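Local coordinates for protein Cwp19 (Clostridioides difficile, PDB 5OQ3) that probably hydrolyses glycosidic bonds through the TIM-barrel domain described here, and may also act as an N-acetylmuramoyl-L-alanine amidase, at residues W122-P125 and Y126-T129; Y192-G196 and V197-D201; R218-N221 and V222-L226; Y272-T275 and R276-I279. One frame throughout, in Å; residues are numbered along the deposited sequence. Where two conformers were deposited one is given.

Overall arrangement
All four contacts are local, between neighbouring residues of a glycoside hydrolase TIM barrel. Contact 1 continues strand 118-123 into its loop, contact 2 lies in the loop after strand 186-189, contact 3 is within helix 214-236, and contact 4 begins helix 275-280. Contacts 1 and 3 are largely buried, while 2 and 4 are only partly so. An amide, a proline-tyrosine CH-pi contact and waters shape contact 1; crossed aromatic rings dominate contact 2; helix hydrogen bonds define contact 3; a capped helix start and an indole over backbone distinguish contact 4. Contacts 2 and 3 each touch all the others; contacts 3 and 4 have centres about 9 Å apart, whereas contacts 1 and 4 do not touch.

Contact 1: residues W122-P125 and Y126-T129; sequences WFNP and YRIT
Asn-124 reaches over the bend that follows it and receives the backbone N-H of Arg-127, with OD1 3.1 Å from Arg-127 N. The bond is fairly straight (160°), although the donor stands above the carbonyl plane. Chi1 of 180° swings the amide clear of its own backbone N, and ND2 rests over the centre of the Arg-127 guanidinium, 3.3 Å from CZ. ND2 and the guanidinium nitrogens are all donors, so they pack without a hydrogen bond; the two planes are 43° apart. An amide suits this bend because its oxygen takes a backbone N-H while its NH2 end packs on a neighbouring group. Pro-125 CB sits over the face of the Tyr-126 ring, 4.2 Å from its centroid, in a CH-pi contact. The bend continues strand 118-123, third of the eight parallel strands of this TIM barrel, into the loop at its C-terminal end, where the fold carries its active sites. Two waters form the next layer. One donates to Asn-124 OD1 and accepts from Tyr-126 N; with Arg-127 N, it gives the buried oxygen two donors. The other donates to both Asn-124 O and Arg-127 O. Farther out, Pro-75 O holds Arg-127 NH1, whose guanidinium makes a cation-pi contact with Tyr-192. Arg-74 NE bonds Asn-124 O, and Tyr-126 packs on Val-222 and Leu-225 of helix 214-236.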
loop_
_atom_site.group_PDB
_atom_site.type_symbol
_atom_site.label_atom_id
_atom_site.label_comp_id
_atom_site.label_asym_id
_atom_site.label_seq_id
_atom_site.Cartn_x
_atom_site.Cartn_y
_atom_site.Cartn_z
ATOM N N TRP A 122 -1.469 5.737 -4.128
ATOM C CA TRP A 122 -0.681 4.732 -3.473
ATOM C C TRP A 122 0.784 4.788 -3.961
ATOM O O TRP A 122 1.056 4.747 -5.163
ATOM C CB TRP A 122 -1.353 3.389 -3.690
ATOM C CG TRP A 122 -0.609 2.111 -3.556
ATOM C CD1 TRP A 122 0.542 1.862 -2.835
ATOM C CD2 TRP A 122 -1.019 0.858 -4.091
ATOM N NE1 TRP A 122 0.884 0.548 -2.957
ATOM C CE2 TRP A 122 -0.042 -0.085 -3.727
ATOM C CE3 TRP A 122 -2.084 0.440 -4.892
ATOM C CZ2 TRP A 122 -0.121 -1.442 -4.096
ATOM C CZ3 TRP A 122 -2.151 -0.894 -5.285
ATOM C CH2 TRP A 122 -1.175 -1.813 -4.883
ATOM N N PHE A 123 1.670 4.838 -2.982
ATOM C CA PHE A 123 3.118 4.906 -3.191
ATOM C C PHE A 123 3.822 3.727 -2.511
ATOM O O PHE A 123 3.470 3.343 -1.378
ATOM C CB PHE A 123 3.684 6.185 -2.570
ATOM C CG PHE A 123 3.091 7.458 -3.093
ATOM C CD1 PHE A 123 1.888 7.980 -2.584
ATOM C CD2 PHE A 123 3.794 8.234 -3.999
ATOM C CE1 PHE A 123 1.371 9.159 -3.051
ATOM C CE2 PHE A 123 3.264 9.413 -4.474
ATOM C CZ PHE A 123 2.059 9.901 -3.979
ATOM N N ASN A 124 4.868 3.205 -3.165
ATOM C CA ASN A 124 5.822 2.292 -2.531
ATOM C C ASN A 124 7.063 3.146 -2.185
ATOM O O ASN A 124 7.700 3.668 -3.085
ATOM C CB ASN A 124 6.127 1.123 -3.457
ATOM C CG ASN A 124 7.118 0.155 -2.851
ATOM O OD1 ASN A 124 8.136 0.569 -2.273
ATOM N ND2 ASN A 124 6.859 -1.158 -3.040
ATOM N N PRO A 125 7.375 3.359 -0.891
ATOM C CA PRO A 125 8.421 4.334 -0.601
ATOM C C PRO A 125 9.844 3.909 -1.024
ATOM O O PRO A 125 10.559 4.733 -1.600
ATOM C CB PRO A 125 8.328 4.508 0.936
ATOM C CG PRO A 125 7.561 3.335 1.425
ATOM C CD PRO A 125 6.666 2.910 0.322
ATOM N N TYR A 126 10.282 2.696 -0.648
ATOM C CA TYR A 126 11.723 2.348 -0.695
ATOM C C TYR A 126 12.155 1.472 -1.890
ATOM O O TYR A 126 13.341 1.368 -2.115
ATOM C CB TYR A 126 12.190 1.629 0.572
ATOM C CG TYR A 126 11.787 2.279 1.897
ATOM C CD1 TYR A 126 12.243 3.530 2.273
ATOM C CD2 TYR A 126 10.986 1.596 2.785
ATOM C CE1 TYR A 126 11.894 4.091 3.488
ATOM C CE2 TYR A 126 10.652 2.121 4.020
ATOM C CZ TYR A 126 11.125 3.374 4.377
ATOM O OH TYR A 126 10.766 3.868 5.597
ATOM N N ARG A 127 11.222 0.853 -2.634
ATOM C CA ARG A 127 11.637 -0.006 -3.727
ATOM C C ARG A 127 12.336 0.809 -4.784
ATOM O O ARG A 127 11.883 1.904 -5.151
ATOM C CB ARG A 127 10.394 -0.677 -4.327
ATOM C CG ARG A 127 10.593 -1.372 -5.691
ATOM C CD ARG A 127 9.265 -1.864 -6.250
ATOM N NE ARG A 127 8.748 -2.983 -5.478
ATOM C CZ ARG A 127 7.463 -3.338 -5.414
ATOM N NH1 ARG A 127 6.537 -2.698 -6.118
ATOM N NH2 ARG A 127 7.103 -4.374 -4.659
ATOM N N ILE A 128 13.395 0.230 -5.343
ATOM C CA ILE A 128 14.057 0.775 -6.543
ATOM C C ILE A 128 13.992 -0.232 -7.698
ATOM O O ILE A 128 13.496 0.111 -8.733
ATOM C CB ILE A 128 15.528 1.215 -6.312
ATOM C CG1 ILE A 128 15.650 2.209 -5.153
ATOM C CG2 ILE A 128 16.086 1.808 -7.604
ATOM C CD1 ILE A 128 17.064 2.399 -4.672
ATOM N N THR A 129 14.505 -1.444 -7.514
ATOM C CA THR A 129 14.533 -2.421 -8.601
ATOM C C THR A 129 13.772 -3.681 -8.289
ATOM O O THR A 129 13.496 -3.964 -7.128
ATOM C CB THR A 129 15.976 -2.842 -8.950
ATOM O OG1 THR A 129 16.566 -3.500 -7.832
ATOM C CG2 THR A 129 16.809 -1.658 -9.357
HETATM O O HOH W 1 8.882 0.247 0.278
HETATM O O HOH W 2 9.229 2.597 -5.077
#

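Contact 2: residues Y192-G196 and V197-D201; sequences YFYPG and VSFND
Tyr-194 and Phe-199 meet as a T-shaped pair, the edge of the tyrosine directed at the face of the phenylalanine. Their centroids are 5.2 Å apart and the ring planes stand at 82°. The touching edge is the CD2-CE2 side of Tyr-194: its CE2 is 3.6 Å from Phe-199 CD2, and its CD2 lies above the Phe-199 plane toward the rim instead of over the centre. Phe-199 is brought into this position by a chi1 of -169°, which sends its ring away from its own backbone N and back toward the earlier part of the loop. Pro-195 adds an aliphatic surface, with CD 3.7 Å from Phe-199 CE1; a rigid, apolar ring suits a place beside a buried phenylalanine. All of this belongs to the loop that leads from the fourth barrel strand, 186-189, to helix 202-208. Gly-196 is almost fully extended, a conformation that a residue without a side chain adopts readily, while Asn-200 forms the centre of an inverse gamma turn, closed by a weak bond from Asp-201 N to Phe-199 O. Asp-201, at the N-cap position of the helix without a capping bond, places OD2 at the edge of the Phe-199 ring, near its plane. Its carboxylate is turned 72° from the Tyr-194 ring, and a water joins the two side chains, accepting from Tyr-194 OH at 2.6 Å and donating to Asp-201 OD2 at 2.7 Å. Asn-221 ND2 also bonds that hydroxyl, and Asp-201 OD1 makes a salt bridge with Arg-218 NH2, both from helix 214-236.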
loop_
_atom_site.group_PDB
_atom_site.type_symbol
_atom_site.label_atom_id
_atom_site.label_comp_id
_atom_site.label_asym_id
_atom_site.label_seq_id
_atom_site.Cartn_x
_atom_site.Cartn_y
_atom_site.Cartn_z
ATOM N N TYR A 192 5.377 -2.702 2.241
ATOM C CA TYR A 192 6.804 -2.923 2.060
ATOM C C TYR A 192 7.607 -1.833 2.761
ATOM O O TYR A 192 7.456 -0.638 2.478
ATOM C CB TYR A 192 7.204 -3.045 0.593
ATOM C CG TYR A 192 6.503 -4.153 -0.139
ATOM C CD1 TYR A 192 6.889 -5.477 0.038
ATOM C CD2 TYR A 192 5.440 -3.889 -0.998
ATOM C CE1 TYR A 192 6.245 -6.500 -0.628
ATOM C CE2 TYR A 192 4.786 -4.920 -1.672
ATOM C CZ TYR A 192 5.210 -6.204 -1.491
ATOM O OH TYR A 192 4.557 -7.209 -2.149
ATOM N N PHE A 193 8.471 -2.282 3.667
ATOM C CA PHE A 193 9.314 -1.405 4.403
ATOM C C PHE A 193 10.751 -1.914 4.267
ATOM O O PHE A 193 11.238 -1.990 3.145
ATOM C CB PHE A 193 8.781 -1.246 5.850
ATOM C CG PHE A 193 7.448 -0.608 5.889
ATOM C CD1 PHE A 193 7.348 0.755 5.779
ATOM C CD2 PHE A 193 6.292 -1.388 5.869
ATOM C CE1 PHE A 193 6.141 1.362 5.764
ATOM C CE2 PHE A 193 5.077 -0.777 5.844
ATOM C CZ PHE A 193 4.993 0.596 5.791
ATOM N N TYR A 194 11.400 -2.367 5.327
ATOM C CA TYR A 194 12.692 -3.012 5.157
ATOM C C TYR A 194 12.421 -4.368 4.526
ATOM O O TYR A 194 11.405 -4.994 4.834
ATOM C CB TYR A 194 13.402 -3.207 6.507
ATOM C CG TYR A 194 14.097 -1.999 7.046
ATOM C CD1 TYR A 194 13.414 -1.059 7.796
ATOM C CD2 TYR A 194 15.474 -1.816 6.850
ATOM C CE1 TYR A 194 14.070 0.062 8.329
ATOM C CE2 TYR A 194 16.142 -0.715 7.381
ATOM C CZ TYR A 194 15.421 0.234 8.081
ATOM O OH TYR A 194 16.086 1.320 8.574
ATOM N N PRO A 195 13.327 -4.837 3.626
ATOM C CA PRO A 195 13.042 -6.086 2.936
ATOM C C PRO A 195 13.415 -7.308 3.700
ATOM O O PRO A 195 13.159 -8.391 3.244
ATOM C CB PRO A 195 13.929 -5.994 1.702
ATOM C CG PRO A 195 15.092 -5.127 2.137
ATOM C CD PRO A 195 14.471 -4.101 3.015
ATOM N N GLY A 196 14.071 -7.199 4.828
ATOM C CA GLY A 196 14.303 -8.414 5.574
ATOM C C GLY A 196 15.002 -8.094 6.814
ATOM O O GLY A 196 15.365 -6.925 7.064
ATOM N N VAL A 197 15.147 -9.131 7.613
ATOM C CA VAL A 197 15.690 -9.005 8.940
ATOM C C VAL A 197 17.015 -8.294 8.826
ATOM O O VAL A 197 17.249 -7.387 9.605
ATOM C CB VAL A 197 15.791 -10.338 9.723
ATOM C CG1 VAL A 197 14.404 -10.958 9.928
ATOM C CG2 VAL A 197 16.739 -11.331 9.059
ATOM N N SER A 198 17.849 -8.724 7.862
ATOM C CA SER A 198 19.113 -8.125 7.615
ATOM C C SER A 198 19.035 -7.099 6.467
ATOM O O SER A 198 18.182 -7.130 5.587
ATOM C CB SER A 198 20.179 -9.165 7.319
ATOM O OG SER A 198 20.186 -9.640 5.989
ATOM N N PHE A 199 19.969 -6.178 6.487
ATOM C CA PHE A 199 19.978 -5.092 5.520
ATOM C C PHE A 199 21.325 -4.425 5.714
ATOM O O PHE A 199 21.727 -4.238 6.857
ATOM C CB PHE A 199 18.881 -4.111 5.877
ATOM C CG PHE A 199 18.591 -3.066 4.846
ATOM C CD1 PHE A 199 18.059 -3.383 3.624
ATOM C CD2 PHE A 199 18.774 -1.743 5.146
ATOM C CE1 PHE A 199 17.719 -2.411 2.727
ATOM C CE2 PHE A 199 18.425 -0.748 4.240
ATOM C CZ PHE A 199 17.887 -1.082 3.034
ATOM N N ASN A 200 22.002 -4.048 4.630
ATOM C CA ASN A 200 23.359 -3.538 4.729
ATOM C C ASN A 200 23.385 -2.041 5.017
ATOM O O ASN A 200 23.762 -1.226 4.165
ATOM C CB ASN A 200 24.148 -3.857 3.463
ATOM C CG ASN A 200 25.613 -3.536 3.613
ATOM O OD1 ASN A 200 26.061 -3.095 4.681
ATOM N ND2 ASN A 200 26.365 -3.741 2.547
ATOM N N ASP A 201 22.981 -1.719 6.243
ATOM C CA ASP A 201 22.918 -0.345 6.732
ATOM C C ASP A 201 23.852 -0.093 7.890
ATOM O O ASP A 201 23.632 0.845 8.641
ATOM C CB ASP A 201 21.492 0.046 7.139
ATOM C CG ASP A 201 20.906 -0.825 8.221
ATOM O OD1 ASP A 201 21.631 -1.721 8.738
ATOM O OD2 ASP A 201 19.715 -0.611 8.577
HETATM O O HOH W 3 18.562 1.666 7.726
#

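Contact 3: residues R218-N221 and V222-L226; sequences RREN and VNTLL
Glu-220 and Thr-224 are joined one helical turn apart, Thr-224 N donating to Glu-220 O at 2.9 Å. The same regular spacing ties Asn-223 N to Arg-219 O (3.0 Å), Val-222 N to Arg-218 O and Leu-225 N to Asn-221 O, the last two longer at 3.3 Å. These backbone bonds form the close-set part. On the more exposed side a single side-chain bond replaces the series of backbone ones. Glu-220 bends at chi2 (64°), carrying its carboxylate back across the amide of Asn-223, where ND2 donates to OE2 at 3.0 Å. The two flat groups stand perpendicular, and the donor comes from above the carboxylate plane. A charged, flexible glutamate suits this partly exposed position. Asparagine suits a position facing two ways, since Asn-223 OD1 makes a weak hydrogen bond with Trp-278 NE1 on the buried side. There the apolar residues take over. Val-222 and Leu-226 pack on Trp-278 of helix 275-280, Leu-226 also reaches Phe-242 and Val-244 of strand 241-244, and Leu-225 rests on Ile-171 of helix 165-181, so helix 214-236 lies on strand 241-244 of the barrel, between helices 165-181 and 275-280.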
loop_
_atom_site.group_PDB
_atom_site.type_symbol
_atom_site.label_atom_id
_atom_site.label_comp_id
_atom_site.label_asym_id
_atom_site.label_seq_id
_atom_site.Cartn_x
_atom_site.Cartn_y
_atom_site.Cartn_z
ATOM N N ARG A 218 15.673 0.743 13.536
ATOM C CA ARG A 218 15.065 0.517 12.229
ATOM C C ARG A 218 13.545 0.741 12.293
ATOM O O ARG A 218 12.979 1.382 11.391
ATOM C CB ARG A 218 15.339 -0.921 11.739
ATOM C CG ARG A 218 16.789 -1.135 11.301
ATOM C CD ARG A 218 16.976 -2.516 10.816
ATOM N NE ARG A 218 18.316 -2.710 10.259
ATOM C CZ ARG A 218 18.883 -3.887 10.094
ATOM N NH1 ARG A 218 18.266 -4.986 10.480
ATOM N NH2 ARG A 218 20.093 -3.940 9.556
ATOM N N ARG A 219 12.878 0.245 13.338
ATOM C CA ARG A 219 11.456 0.535 13.499
ATOM C C ARG A 219 11.175 2.039 13.573
ATOM O O ARG A 219 10.221 2.534 12.942
ATOM C CB ARG A 219 10.835 -0.250 14.682
ATOM C CG ARG A 219 10.565 -1.726 14.407
ATOM C CD ARG A 219 10.036 -2.451 15.657
ATOM N NE ARG A 219 11.059 -2.778 16.636
ATOM C CZ ARG A 219 11.809 -3.871 16.609
ATOM N NH1 ARG A 219 12.693 -4.068 17.565
ATOM N NH2 ARG A 219 11.652 -4.756 15.631
ATOM N N GLU A 220 12.026 2.743 14.308
ATOM C CA GLU A 220 11.858 4.173 14.419
ATOM C C GLU A 220 12.118 4.913 13.106
ATOM O O GLU A 220 11.497 5.927 12.852
ATOM C CB GLU A 220 12.678 4.741 15.554
ATOM C CG GLU A 220 12.377 6.218 15.830
ATOM C CD GLU A 220 10.969 6.585 16.304
ATOM O OE1 GLU A 220 10.612 7.782 16.263
ATOM O OE2 GLU A 220 10.211 5.746 16.698
ATOM N N ASN A 221 13.026 4.423 12.284
ATOM C CA ASN A 221 13.241 5.011 10.985
ATOM C C ASN A 221 11.959 5.034 10.153
ATOM O O ASN A 221 11.648 5.983 9.451
ATOM C CB ASN A 221 14.336 4.248 10.204
ATOM C CG ASN A 221 15.711 4.425 10.791
ATOM O OD1 ASN A 221 16.022 5.432 11.409
ATOM N ND2 ASN A 221 16.578 3.460 10.539
ATOM N N VAL A 222 11.247 3.915 10.198
ATOM C CA VAL A 222 9.969 3.793 9.480
ATOM C C VAL A 222 8.936 4.720 10.129
ATOM O O VAL A 222 8.262 5.502 9.406
ATOM C CB VAL A 222 9.478 2.340 9.469
ATOM C CG1 VAL A 222 8.035 2.245 8.948
ATOM C CG2 VAL A 222 10.416 1.462 8.630
ATOM N N ASN A 223 8.844 4.703 11.455
ATOM C CA ASN A 223 7.931 5.593 12.154
ATOM C C ASN A 223 8.141 7.042 11.771
ATOM O O ASN A 223 7.170 7.767 11.530
ATOM C CB ASN A 223 8.124 5.481 13.660
ATOM C CG ASN A 223 7.792 4.127 14.239
ATOM O OD1 ASN A 223 7.262 3.235 13.568
ATOM N ND2 ASN A 223 8.150 3.968 15.527
ATOM N N THR A 224 9.383 7.490 11.688
ATOM C CA THR A 224 9.746 8.864 11.369
ATOM C C THR A 224 9.283 9.250 9.990
ATOM O O THR A 224 8.860 10.371 9.743
ATOM C CB THR A 224 11.297 9.030 11.443
ATOM O OG1 THR A 224 11.740 8.776 12.776
ATOM C CG2 THR A 224 11.723 10.409 11.161
ATOM N N LEU A 225 9.448 8.347 9.036
ATOM C CA LEU A 225 8.979 8.591 7.678
ATOM C C LEU A 225 7.471 8.820 7.675
ATOM O O LEU A 225 6.976 9.805 7.128
ATOM C CB LEU A 225 9.327 7.442 6.725
ATOM C CG LEU A 225 8.741 7.653 5.330
ATOM C CD1 LEU A 225 9.294 8.886 4.629
ATOM C CD2 LEU A 225 8.974 6.397 4.517
ATOM N N LEU A 226 6.732 7.911 8.295
ATOM C CA LEU A 226 5.284 8.076 8.367
ATOM C C LEU A 226 4.869 9.380 9.001
ATOM O O LEU A 226 4.014 10.107 8.467
ATOM C CB LEU A 226 4.604 6.878 9.039
ATOM C CG LEU A 226 4.863 5.497 8.447
ATOM C CD1 LEU A 226 4.058 4.439 9.197
ATOM C CD2 LEU A 226 4.672 5.338 7.000
#

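Contact 4: residues Y272-T275 and R276-I279; sequences YADT and RAWI
The first turn of helix 275-280 begins at Asp-274, its N-cap, whose side chain accepts from Ala-277 N in a weak capping bond, OD1 lying 3.4 Å from that nitrogen. With chi1 at -171°, the carboxylate of Asp-274 extends from its own N toward the start of the helix, where aspartate is well suited to meet backbone N-H groups that have no preceding carbonyl. Trp-250 NE1 donates to the same OD1. Asp-274 is also the centre of an inverse gamma turn, which redirects the chain into the helix. Regular bonds follow, from Trp-278 N to Asp-274 O (3.2 Å) and from Ile-279 N to Thr-275 O (3.1 Å). The indole of Trp-278 folds back under this turn. Asp-274 O stands over one face near the five-membered ring, and Thr-275 CA makes a CH-pi contact with the six-membered ring, 3.9 Å from its centroid. Ala-273 CB touches Trp-278 CZ2 at 3.7 Å, its small side chain fitting closely beside the broad ring. A water accepts from Asp-274 N (2.9 Å) and from Trp-278 NE1 (3.1 Å), and so links the indole N-H, also weakly bonded to Asn-223 OD1, to the incoming loop. Trp-278 also meets the ring of Phe-193 and packs on Leu-226 of helix 214-236. Arg-276 hydrogen-bonds Thr-258 OG1 through NH1 and forms a salt bridge with Glu-312 through NH2. Thr-275 packs on Trp-309 and Ile-279 on Val-313, both of helix 302-313; helix 275-280 thus lies between helices 214-236 and 302-313.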
loop_
_atom_site.group_PDB
_atom_site.type_symbol
_atom_site.label_atom_id
_atom_site.label_comp_id
_atom_site.label_asym_id
_atom_site.label_seq_id
_atom_site.Cartn_x
_atom_site.Cartn_y
_atom_site.Cartn_z
ATOM N N TYR A 272 10.235 -4.446 10.010
ATOM C CA TYR A 272 10.363 -3.301 10.947
ATOM C C TYR A 272 9.210 -2.341 10.847
ATOM O O TYR A 272 9.403 -1.134 10.947
ATOM C CB TYR A 272 11.777 -2.619 10.897
ATOM C CG TYR A 272 12.864 -3.650 11.114
ATOM C CD1 TYR A 272 13.151 -4.156 12.390
ATOM C CD2 TYR A 272 13.588 -4.168 10.045
ATOM C CE1 TYR A 272 14.124 -5.140 12.568
ATOM C CE2 TYR A 272 14.558 -5.160 10.239
ATOM C CZ TYR A 272 14.847 -5.620 11.486
ATOM O OH TYR A 272 15.781 -6.628 11.604
ATOM N N ALA A 273 8.016 -2.886 10.679
ATOM C CA ALA A 273 6.780 -2.161 10.572
ATOM C C ALA A 273 6.023 -2.342 11.877
ATOM O O ALA A 273 5.358 -3.333 12.094
ATOM C CB ALA A 273 5.981 -2.660 9.382
ATOM N N ASP A 274 6.152 -1.381 12.746
ATOM C CA ASP A 274 5.643 -1.402 14.112
ATOM C C ASP A 274 4.267 -0.736 14.115
ATOM O O ASP A 274 4.093 0.398 14.569
ATOM C CB ASP A 274 6.601 -0.739 15.075
ATOM C CG ASP A 274 6.211 -0.943 16.526
ATOM O OD1 ASP A 274 5.106 -1.487 16.810
ATOM O OD2 ASP A 274 7.036 -0.540 17.381
ATOM N N THR A 275 3.289 -1.453 13.601
ATOM C CA THR A 275 1.959 -0.856 13.367
ATOM C C THR A 275 1.364 -0.351 14.667
ATOM O O THR A 275 0.703 0.673 14.662
ATOM C CB THR A 275 1.047 -1.895 12.741
ATOM O OG1 THR A 275 1.769 -2.525 11.689
ATOM C CG2 THR A 275 -0.225 -1.246 12.239
ATOM N N ARG A 276 1.594 -1.057 15.767
ATOM C CA ARG A 276 1.071 -0.570 17.046
ATOM C C ARG A 276 1.598 0.803 17.372
ATOM O O ARG A 276 0.845 1.643 17.862
ATOM C CB ARG A 276 1.371 -1.575 18.154
ATOM C CG ARG A 276 0.990 -1.025 19.513
ATOM C CD ARG A 276 1.181 -2.036 20.634
ATOM N NE ARG A 276 0.194 -3.090 20.525
ATOM C CZ ARG A 276 0.183 -4.184 21.275
ATOM N NH1 ARG A 276 1.115 -4.375 22.201
ATOM N NH2 ARG A 276 -0.769 -5.082 21.137
ATOM N N ALA A 277 2.890 1.039 17.186
ATOM C CA ALA A 277 3.439 2.366 17.444
ATOM C C ALA A 277 2.791 3.398 16.562
ATOM O O ALA A 277 2.553 4.544 16.997
ATOM C CB ALA A 277 4.975 2.330 17.207
ATOM N N TRP A 278 2.552 3.096 15.303
ATOM C CA TRP A 278 1.948 4.045 14.398
ATOM C C TRP A 278 0.591 4.467 14.932
ATOM O O TRP A 278 0.210 5.638 14.859
ATOM C CB TRP A 278 1.765 3.463 13.006
ATOM C CG TRP A 278 2.947 2.852 12.371
ATOM C CD1 TRP A 278 4.266 3.011 12.681
ATOM C CD2 TRP A 278 2.897 1.983 11.243
ATOM N NE1 TRP A 278 5.040 2.246 11.870
ATOM C CE2 TRP A 278 4.222 1.622 10.949
ATOM C CE3 TRP A 278 1.851 1.470 10.444
ATOM C CZ2 TRP A 278 4.527 0.729 9.924
ATOM C CZ3 TRP A 278 2.158 0.615 9.439
ATOM C CH2 TRP A 278 3.475 0.270 9.148
ATOM N N ILE A 279 -0.170 3.515 15.400
ATOM C CA ILE A 279 -1.502 3.759 15.930
ATOM C C ILE A 279 -1.427 4.554 17.214
ATOM O O ILE A 279 -2.108 5.588 17.358
ATOM C CB ILE A 279 -2.274 2.424 16.109
ATOM C CG1 ILE A 279 -2.548 1.767 14.760
ATOM C CG2 ILE A 279 -3.566 2.624 16.904
ATOM C CD1 ILE A 279 -2.950 0.330 14.845
HETATM O O HOH W 4 7.834 0.848 12.136
#